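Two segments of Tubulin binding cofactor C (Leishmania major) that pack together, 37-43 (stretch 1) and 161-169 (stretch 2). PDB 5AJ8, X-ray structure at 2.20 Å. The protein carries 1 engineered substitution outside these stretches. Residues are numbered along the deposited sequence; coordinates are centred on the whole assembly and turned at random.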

# COMPACT_ATOMS: atom_id res chain seq x y z
N CYS A 37 -6.89 -10.58 4.69
CA CYS A 37 -7.67 -9.92 3.65
C CYS A 37 -6.77 -9.20 2.65
O CYS A 37 -5.56 -9.15 2.83
CB CYS A 37 -8.68 -8.94 4.25
SG CYS A 37 -7.98 -7.56 5.16
N ALA A 38 -7.40 -8.71 1.58
CA ALA A 38 -6.75 -7.89 0.60
C ALA A 38 -7.22 -6.47 0.84
O ALA A 38 -8.41 -6.24 1.08
CB ALA A 38 -7.11 -8.34 -0.80
N ILE A 39 -6.30 -5.53 0.76
CA ILE A 39 -6.61 -4.12 1.00
C ILE A 39 -6.22 -3.33 -0.25
O ILE A 39 -5.06 -3.27 -0.60
CB ILE A 39 -5.85 -3.60 2.24
CG1 ILE A 39 -6.20 -4.45 3.47
CG2 ILE A 39 -6.17 -2.14 2.50
CD1 ILE A 39 -5.43 -4.04 4.71
N TYR A 40 -7.21 -2.73 -0.90
CA TYR A 40 -7.01 -1.99 -2.15
C TYR A 40 -7.20 -0.51 -1.89
O TYR A 40 -8.31 -0.08 -1.57
CB TYR A 40 -8.04 -2.47 -3.17
CG TYR A 40 -7.88 -3.92 -3.54
CD1 TYR A 40 -6.89 -4.32 -4.40
CD2 TYR A 40 -8.73 -4.89 -3.02
CE1 TYR A 40 -6.74 -5.63 -4.74
CE2 TYR A 40 -8.60 -6.20 -3.37
CZ TYR A 40 -7.60 -6.57 -4.21
OH TYR A 40 -7.46 -7.88 -4.57
N CYS A 41 -6.11 0.27 -1.98
CA CYS A 41 -6.15 1.71 -1.77
C CYS A 41 -5.96 2.51 -3.07
O CYS A 41 -4.98 2.34 -3.80
CB CYS A 41 -5.08 2.18 -0.79
SG CYS A 41 -4.91 1.21 0.73
N LEU A 42 -6.91 3.40 -3.34
CA LEU A 42 -6.69 4.44 -4.33
C LEU A 42 -5.52 5.32 -3.82
O LEU A 42 -5.22 5.33 -2.62
CB LEU A 42 -7.97 5.24 -4.56
CG LEU A 42 -9.20 4.47 -5.04
CD1 LEU A 42 -10.38 5.39 -5.25
CD2 LEU A 42 -8.90 3.68 -6.32
N PRO A 43 -4.82 6.01 -4.73
CA PRO A 43 -3.66 6.80 -4.29
C PRO A 43 -3.99 7.78 -3.16
O PRO A 43 -4.98 8.46 -3.24
CB PRO A 43 -3.23 7.53 -5.58
CG PRO A 43 -3.68 6.62 -6.69
CD PRO A 43 -4.97 6.02 -6.19
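Stretch 2 (161-169) ERASTTVFG

Stretch 2 crosses one face of the strand in stretch 1 as an irregular, mostly extended segment with neither helix nor regular strand. The end-to-end directions of the touching parts, Ala 38 to Leu 42 and Arg 162 to Phe 168, lie 54° apart, so the two chains run obliquely in the same general sense. The nearest pair of CA atoms, those of Tyr 40 and Phe 168, are 7.1 Å apart, and contact is made mainly by side chains.

The chain turns a corner at Cys 37, whose side chain points away from stretch 2. Beyond it the alternation of an extended strand decides who takes part: Ala 38 and Tyr 40 point toward stretch 2, as does Leu 42 just past the strand, while Ile 39 is out of reach and Cys 41 points away.

Ala 38 offers just a methyl group, and its CB lies 4.1 Å from NH2 of Arg 162, a loose contact at the end of a long side chain. Arg 162 suits this exposed position: its first three chi angles are all t, and this extension carries the guanidinium across to the strand.

Tyr 40 is the centre of the contact, with 111 Å² covered. Its chi1 is m, and the phenol reaches out so that its hydroxyl meets several polar groups. Arg 162 NH1 donates a hydrogen bond to Tyr 40 OH at 3.0 Å, at 170°, with the hydroxyl near the guanidinium plane, where the N-H groups point. Tyr 40 OH and Ser 164 OG form a shorter hydrogen bond of 2.7 Å. Water 1 adds a bridge, 2.6 Å from Tyr 40 OH and accepting from Arg 162 NH2 at 3.0 Å. Tyrosine thus joins an aromatic body that fills space to a polar tip that can both give and accept hydrogen bonds.

The small Ser 164 also accepts a hydrogen bond from the backbone N of Thr 166, 3.2 Å from its OG, which ties the loop locally. Thr 166 then lays its CB 4.2 Å from the centroid of the Tyr 40 ring in an off-centre CH-pi contact.

Leu 42 closes the contact with apolar packing. Its CG sits over one face of the Phe 168 ring, 3.9 Å from the centroid, a CH-pi contact that matches a branched aliphatic group to a flat aromatic surface. The ring's edge meets the backbone as well, Phe 168 CE2 lying 3.8 Å from Tyr 40 O.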

# COMPACT_ATOMS: atom_id res chain seq x y z
N GLU A 161 4.21 -12.39 -7.67
CA GLU A 161 3.36 -11.19 -7.70
C GLU A 161 1.90 -11.62 -7.82
O GLU A 161 1.59 -12.51 -8.55
CB GLU A 161 3.77 -10.21 -8.82
CG GLU A 161 5.03 -9.40 -8.46
CD GLU A 161 5.61 -8.59 -9.64
OE1 GLU A 161 5.00 -8.49 -10.72
OE2 GLU A 161 6.70 -8.03 -9.47
N ARG A 162 1.03 -11.00 -7.04
CA ARG A 162 -0.41 -11.26 -7.15
C ARG A 162 -1.04 -10.12 -7.95
O ARG A 162 -1.27 -9.04 -7.43
CB ARG A 162 -1.02 -11.37 -5.76
CG ARG A 162 -2.51 -11.61 -5.68
CD ARG A 162 -2.87 -11.49 -4.20
NE ARG A 162 -4.27 -11.77 -3.88
CZ ARG A 162 -5.26 -10.89 -3.90
NH1 ARG A 162 -5.06 -9.61 -4.29
NH2 ARG A 162 -6.48 -11.31 -3.55
N ALA A 163 -1.30 -10.40 -9.22
CA ALA A 163 -1.82 -9.41 -10.16
C ALA A 163 -3.34 -9.37 -10.08
O ALA A 163 -4.02 -10.11 -10.76
CB ALA A 163 -1.35 -9.76 -11.58
N SER A 164 -3.88 -8.53 -9.20
CA SER A 164 -5.31 -8.53 -8.90
C SER A 164 -6.11 -7.76 -9.97
O SER A 164 -5.77 -6.60 -10.31
CB SER A 164 -5.57 -7.94 -7.51
OG SER A 164 -6.95 -7.81 -7.23
N THR A 165 -7.18 -8.40 -10.46
CA THR A 165 -8.11 -7.77 -11.39
C THR A 165 -9.29 -7.16 -10.67
O THR A 165 -10.18 -6.64 -11.30
CB THR A 165 -8.61 -8.75 -12.45
OG1 THR A 165 -9.25 -9.86 -11.81
CG2 THR A 165 -7.44 -9.27 -13.33
N THR A 166 -9.27 -7.17 -9.33
CA THR A 166 -10.38 -6.67 -8.53
C THR A 166 -10.68 -5.19 -8.83
O THR A 166 -9.79 -4.35 -8.78
CB THR A 166 -10.12 -6.84 -7.02
OG1 THR A 166 -10.01 -8.25 -6.70
CG2 THR A 166 -11.26 -6.28 -6.21
N VAL A 167 -11.95 -4.89 -9.15
CA VAL A 167 -12.41 -3.52 -9.31
C VAL A 167 -12.66 -2.88 -7.93
O VAL A 167 -13.18 -3.53 -7.02
CB VAL A 167 -13.68 -3.45 -10.18
CG1 VAL A 167 -14.15 -2.00 -10.34
CG2 VAL A 167 -13.42 -4.08 -11.55
N PHE A 168 -12.26 -1.62 -7.78
CA PHE A 168 -12.47 -0.89 -6.54
C PHE A 168 -13.95 -0.67 -6.29
O PHE A 168 -14.69 -0.17 -7.17
CB PHE A 168 -11.77 0.48 -6.57
CG PHE A 168 -11.93 1.28 -5.28
CD1 PHE A 168 -13.01 2.12 -5.11
CD2 PHE A 168 -11.01 1.18 -4.26
CE1 PHE A 168 -13.17 2.84 -3.94
CE2 PHE A 168 -11.15 1.90 -3.09
CZ PHE A 168 -12.25 2.73 -2.92
N GLY A 169 -14.39 -1.02 -5.09
CA GLY A 169 -15.63 -0.48 -4.56
C GLY A 169 -16.59 -1.54 -4.11
O GLY A 169 -16.41 -2.71 -4.44
O HOH W 1 -9.03 -9.76 -3.73